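Local coordinates for protein annexin (Schistosoma mansoni, PDB 4MDU) that binds acidic phospholipid membranes in a calcium-dependent manner, aggregates liposomes when calcium is present, and serves the worm in reproduction and host-parasite interaction, at residues 100-113 and 307-319. Numbering follows the deposited sequence.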
loop_
_atom_site.group_PDB
_atom_site.type_symbol
_atom_site.label_atom_id
_atom_site.label_comp_id
_atom_site.label_asym_id
_atom_site.label_seq_id
_atom_site.Cartn_x
_atom_site.Cartn_y
_atom_site.Cartn_z
ATOM N N LYS B 100 2.457 22.170 -16.269
ATOM C CA LYS B 100 2.886 21.219 -15.250
ATOM C C LYS B 100 4.036 20.352 -15.761
ATOM O O LYS B 100 5.103 20.287 -15.156
ATOM C CB LYS B 100 1.726 20.314 -14.838
ATOM C CG LYS B 100 1.018 20.711 -13.571
ATOM C CD LYS B 100 -0.196 21.566 -13.858
ATOM C CE LYS B 100 -0.941 21.883 -12.568
ATOM N NZ LYS B 100 -1.220 20.634 -11.799
ATOM N N VAL B 101 3.826 19.687 -16.885
ATOM C CA VAL B 101 4.822 18.740 -17.335
ATOM C C VAL B 101 6.086 19.489 -17.759
ATOM O O VAL B 101 7.209 19.008 -17.562
ATOM C CB VAL B 101 4.275 17.808 -18.449
ATOM C CG1 VAL B 101 4.027 18.580 -19.730
ATOM C CG2 VAL B 101 5.244 16.650 -18.688
ATOM N N LEU B 102 5.908 20.679 -18.320
ATOM C CA LEU B 102 7.052 21.495 -18.705
ATOM C C LEU B 102 7.902 21.869 -17.483
ATOM O O LEU B 102 9.124 21.986 -17.569
ATOM C CB LEU B 102 6.608 22.763 -19.417
ATOM C CG LEU B 102 6.219 22.635 -20.888
ATOM C CD1 LEU B 102 5.824 23.993 -21.459
ATOM C CD2 LEU B 102 7.354 22.021 -21.696
ATOM N N CYS B 103 7.255 22.062 -16.345
ATOM C CA CYS B 103 7.996 22.474 -15.175
ATOM C C CYS B 103 8.784 21.300 -14.620
ATOM O O CYS B 103 9.915 21.472 -14.206
ATOM C CB CYS B 103 7.091 23.107 -14.119
ATOM S SG CYS B 103 6.654 24.841 -14.478
ATOM N N GLN B 104 8.206 20.105 -14.633
ATOM C CA GLN B 104 8.952 18.933 -14.183
ATOM C C GLN B 104 10.188 18.773 -15.053
ATOM O O GLN B 104 11.275 18.489 -14.568
ATOM C CB GLN B 104 8.078 17.681 -14.238
ATOM C CG GLN B 104 6.854 17.791 -13.348
ATOM C CD GLN B 104 7.227 18.160 -11.928
ATOM O OE1 GLN B 104 7.921 17.401 -11.241
ATOM N NE2 GLN B 104 6.784 19.337 -11.479
ATOM N N LEU B 105 10.010 19.022 -16.343
ATOM C CA LEU B 105 11.051 18.859 -17.345
ATOM C C LEU B 105 12.222 19.872 -17.316
ATOM O O LEU B 105 13.373 19.459 -17.480
ATOM C CB LEU B 105 10.381 18.830 -18.726
ATOM C CG LEU B 105 10.913 18.059 -19.937
ATOM C CD1 LEU B 105 11.449 16.653 -19.636
ATOM C CD2 LEU B 105 9.803 18.003 -20.976
ATOM N N ILE B 106 11.976 21.178 -17.149
ATOM C CA ILE B 106 13.117 22.114 -17.227
ATOM C C ILE B 106 13.858 22.284 -15.915
ATOM O O ILE B 106 14.824 23.034 -15.849
ATOM C CB ILE B 106 12.794 23.562 -17.705
ATOM C CG1 ILE B 106 11.395 23.946 -17.301
ATOM C CG2 ILE B 106 13.171 23.787 -19.190
ATOM C CD1 ILE B 106 11.238 23.979 -15.841
ATOM N N VAL B 107 13.379 21.623 -14.873
ATOM C CA VAL B 107 14.038 21.661 -13.583
ATOM C C VAL B 107 15.058 20.533 -13.492
ATOM O O VAL B 107 14.805 19.429 -13.970
ATOM C CB VAL B 107 12.999 21.583 -12.455
ATOM C CG1 VAL B 107 13.610 21.014 -11.206
ATOM C CG2 VAL B 107 12.419 22.977 -12.206
ATOM N N ASP B 108 16.220 20.822 -12.905
ATOM C CA ASP B 108 17.274 19.826 -12.741
ATOM C C ASP B 108 16.684 18.590 -12.070
ATOM O O ASP B 108 15.923 18.703 -11.094
ATOM C CB ASP B 108 18.427 20.409 -11.888
ATOM C CG ASP B 108 19.685 19.556 -11.929
ATOM O OD1 ASP B 108 19.855 18.768 -12.896
ATOM O OD2 ASP B 108 20.510 19.683 -10.989
ATOM N N THR B 109 17.012 17.412 -12.591
ATOM C CA THR B 109 16.436 16.172 -12.054
ATOM C C THR B 109 16.386 16.110 -10.525
ATOM O O THR B 109 15.337 15.829 -9.960
ATOM C CB THR B 109 17.192 14.945 -12.548
ATOM O OG1 THR B 109 17.205 14.948 -13.974
ATOM C CG2 THR B 109 16.543 13.689 -12.036
ATOM N N PRO B 110 17.530 16.351 -9.849
ATOM C CA PRO B 110 17.505 16.271 -8.384
ATOM C C PRO B 110 16.507 17.219 -7.720
ATOM O O PRO B 110 15.896 16.832 -6.727
ATOM C CB PRO B 110 18.955 16.614 -7.973
ATOM C CG PRO B 110 19.613 17.157 -9.213
ATOM C CD PRO B 110 18.897 16.534 -10.373
ATOM N N TYR B 111 16.333 18.431 -8.234
ATOM C CA TYR B 111 15.342 19.338 -7.633
ATOM C C TYR B 111 13.929 18.795 -7.872
ATOM O O TYR B 111 13.044 18.785 -6.991
ATOM C CB TYR B 111 15.467 20.731 -8.242
ATOM C CG TYR B 111 14.649 21.779 -7.523
ATOM C CD1 TYR B 111 13.363 22.101 -7.937
ATOM C CD2 TYR B 111 15.167 22.451 -6.425
ATOM C CE1 TYR B 111 12.618 23.065 -7.277
ATOM C CE2 TYR B 111 14.426 23.409 -5.758
ATOM C CZ TYR B 111 13.153 23.711 -6.188
ATOM O OH TYR B 111 12.434 24.673 -5.517
ATOM N N MET B 112 13.715 18.328 -9.086
ATOM C CA MET B 112 12.420 17.746 -9.416
ATOM C C MET B 112 12.088 16.597 -8.464
ATOM O O MET B 112 10.982 16.516 -7.934
ATOM C CB MET B 112 12.392 17.291 -10.875
ATOM C CG MET B 112 11.013 16.865 -11.333
ATOM S SD MET B 112 10.960 15.087 -11.291
ATOM C CE MET B 112 11.593 14.830 -12.921
ATOM N N LEU B 113 13.054 15.725 -8.208
ATOM C CA LEU B 113 12.778 14.612 -7.314
ATOM C C LEU B 113 12.555 15.132 -5.900
ATOM O O LEU B 113 11.666 14.656 -5.178
ATOM C CB LEU B 113 13.878 13.550 -7.376
ATOM C CG LEU B 113 13.960 12.857 -8.735
ATOM C CD1 LEU B 113 15.124 11.876 -8.737
ATOM C CD2 LEU B 113 12.642 12.161 -9.074
ATOM N N THR B 307 -2.463 15.398 -14.269
ATOM C CA THR B 307 -1.367 16.036 -13.554
ATOM C C THR B 307 -1.636 16.156 -12.050
ATOM O O THR B 307 -0.989 16.931 -11.349
ATOM C CB THR B 307 -1.064 17.406 -14.151
ATOM O OG1 THR B 307 -2.276 18.164 -14.212
ATOM C CG2 THR B 307 -0.511 17.244 -15.566
ATOM N N LYS B 308 -2.601 15.386 -11.560
ATOM C CA LYS B 308 -2.910 15.364 -10.143
ATOM C C LYS B 308 -2.029 14.322 -9.449
ATOM O O LYS B 308 -1.821 14.374 -8.235
ATOM C CB LYS B 308 -4.402 15.068 -9.926
ATOM C CG LYS B 308 -5.340 16.137 -10.491
ATOM C CD LYS B 308 -6.814 15.839 -10.186
ATOM N N ASP B 309 -1.526 13.370 -10.234
ATOM C CA ASP B 309 -0.536 12.410 -9.759
ATOM C C ASP B 309 0.675 12.478 -10.671
ATOM O O ASP B 309 0.553 12.253 -11.881
ATOM C CB ASP B 309 -1.083 10.984 -9.755
ATOM C CG ASP B 309 -0.198 10.031 -8.958
ATOM O OD1 ASP B 309 -0.383 9.980 -7.725
ATOM O OD2 ASP B 309 0.672 9.341 -9.551
ATOM N N TYR B 310 1.842 12.756 -10.087
ATOM C CA TYR B 310 3.028 13.068 -10.874
ATOM C C TYR B 310 3.836 11.857 -11.273
ATOM O O TYR B 310 4.802 11.987 -12.025
ATOM C CB TYR B 310 3.919 14.043 -10.115
ATOM C CG TYR B 310 3.537 15.477 -10.324
ATOM C CD1 TYR B 310 4.391 16.346 -10.979
ATOM C CD2 TYR B 310 2.317 15.961 -9.881
ATOM C CE1 TYR B 310 4.051 17.669 -11.178
ATOM C CE2 TYR B 310 1.960 17.284 -10.083
ATOM C CZ TYR B 310 2.835 18.136 -10.729
ATOM O OH TYR B 310 2.504 19.458 -10.934
ATOM N N ALA B 311 3.424 10.680 -10.800
ATOM C CA ALA B 311 4.211 9.460 -10.991
ATOM C C ALA B 311 4.477 9.120 -12.457
ATOM O O ALA B 311 5.615 8.822 -12.838
ATOM C CB ALA B 311 3.570 8.266 -10.251
ATOM N N LEU B 312 3.431 9.189 -13.278
ATOM C CA LEU B 312 3.555 8.837 -14.687
ATOM C C LEU B 312 4.597 9.675 -15.385
ATOM O O LEU B 312 5.484 9.143 -16.066
ATOM C CB LEU B 312 2.213 8.983 -15.417
ATOM C CG LEU B 312 2.285 8.736 -16.926
ATOM C CD1 LEU B 312 2.798 7.337 -17.254
ATOM C CD2 LEU B 312 0.896 8.950 -17.564
ATOM N N MET B 313 4.486 10.992 -15.236
ATOM C CA MET B 313 5.446 11.882 -15.881
ATOM C C MET B 313 6.841 11.805 -15.210
ATOM O O MET B 313 7.857 11.880 -15.899
ATOM C CB MET B 313 4.903 13.332 -15.995
ATOM C CG MET B 313 4.839 14.139 -14.703
ATOM S SD MET B 313 4.286 15.861 -14.933
ATOM C CE MET B 313 2.571 15.693 -14.491
ATOM N N ARG B 314 6.893 11.628 -13.886
ATOM C CA ARG B 314 8.195 11.475 -13.216
ATOM C C ARG B 314 8.941 10.264 -13.774
ATOM O O ARG B 314 10.100 10.361 -14.179
ATOM C CB ARG B 314 8.039 11.345 -11.704
ATOM C CG ARG B 314 9.387 11.080 -10.979
ATOM C CD ARG B 314 9.269 11.187 -9.453
ATOM N NE ARG B 314 8.246 10.300 -8.914
ATOM C CZ ARG B 314 7.076 10.706 -8.428
ATOM N NH1 ARG B 314 6.779 12.001 -8.370
ATOM N NH2 ARG B 314 6.201 9.814 -7.985
ATOM N N LEU B 315 8.249 9.133 -13.847
ATOM C CA LEU B 315 8.859 7.908 -14.342
ATOM C C LEU B 315 9.340 8.034 -15.780
ATOM O O LEU B 315 10.485 7.685 -16.092
ATOM C CB LEU B 315 7.908 6.729 -14.173
ATOM C CG LEU B 315 7.768 6.339 -12.699
ATOM C CD1 LEU B 315 6.640 5.369 -12.521
ATOM C CD2 LEU B 315 9.108 5.777 -12.105
ATOM N N LEU B 316 8.478 8.555 -16.647
ATOM C CA LEU B 316 8.825 8.767 -18.053
ATOM C C LEU B 316 10.037 9.694 -18.226
ATOM O O LEU B 316 10.989 9.374 -18.944
ATOM C CB LEU B 316 7.613 9.336 -18.793
ATOM C CG LEU B 316 6.778 8.317 -19.583
ATOM C CD1 LEU B 316 7.034 6.881 -19.109
ATOM C CD2 LEU B 316 5.297 8.672 -19.557
ATOM N N ILE B 317 9.982 10.854 -17.586
ATOM C CA ILE B 317 11.080 11.812 -17.638
ATOM C C ILE B 317 12.396 11.157 -17.214
ATOM O O ILE B 317 13.400 11.225 -17.931
ATOM C CB ILE B 317 10.776 13.032 -16.728
ATOM C CG1 ILE B 317 9.566 13.797 -17.302
ATOM C CG2 ILE B 317 12.006 13.938 -16.565
ATOM C CD1 ILE B 317 9.005 14.844 -16.381
ATOM N N THR B 318 12.376 10.485 -16.071
ATOM C CA THR B 318 13.605 9.925 -15.516
ATOM C C THR B 318 14.100 8.700 -16.297
ATOM O O THR B 318 15.293 8.605 -16.614
ATOM C CB THR B 318 13.484 9.601 -13.995
ATOM O OG1 THR B 318 12.309 8.811 -13.758
ATOM C CG2 THR B 318 13.372 10.881 -13.194
ATOM N N ARG B 319 13.199 7.773 -16.613
ATOM C CA ARG B 319 13.623 6.531 -17.269
ATOM C C ARG B 319 14.053 6.758 -18.707
ATOM O O ARG B 319 14.772 5.951 -19.297
ATOM C CB ARG B 319 12.522 5.486 -17.210
ATOM C CG ARG B 319 12.340 4.957 -15.815
ATOM C CD ARG B 319 13.636 4.253 -15.422
ATOM N NE ARG B 319 14.112 4.775 -14.173
ATOM C CZ ARG B 319 15.176 4.341 -13.512
ATOM N NH1 ARG B 319 15.943 3.352 -13.974
ATOM N NH2 ARG B 319 15.456 4.916 -12.367
#
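Gln104 and Ile317 meet where helix 311-319 runs at 37° to helix 100-106, their axes 10.5 Å apart, and nearly antiparallel to helix 109-113, which follows after a short turn. The case illustrates how the all-helical annexin fold joins repeats distant in sequence: the end of one predicted repeat and the start of the next form two walls, and a helix of the predicted fourth repeat lies against both. Ile317 fills the angle between them. Its CD1 rests 3.7 Å from Gln104 CB, while CG2, pointing anti to the backbone N, meets Met112 CE at 3.8 Å and Leu105 CD1 a little farther off. Met112 reaches this branch through a chain bent at both chi2 and chi3. Beyond it, Leu113 CD2 packs 3.5 Å from Arg314 CD; the guanidinium continues through NE to a salt bridge with Glu133 of helix 128-136. At the other end, Met313 SD lies 3.6 Å from Gln104 CG and also approaches Val101. Thr307, next to Gly306 of a calcium-binding site, packs its methyl against Lys100 CB and hydrogen-bonds through OG1 to Asp97. The Gln104 amide stands almost upright to the Tyr310 ring, the planes 81° apart, with NE2 at the ring edge 3.2 Å from CE1.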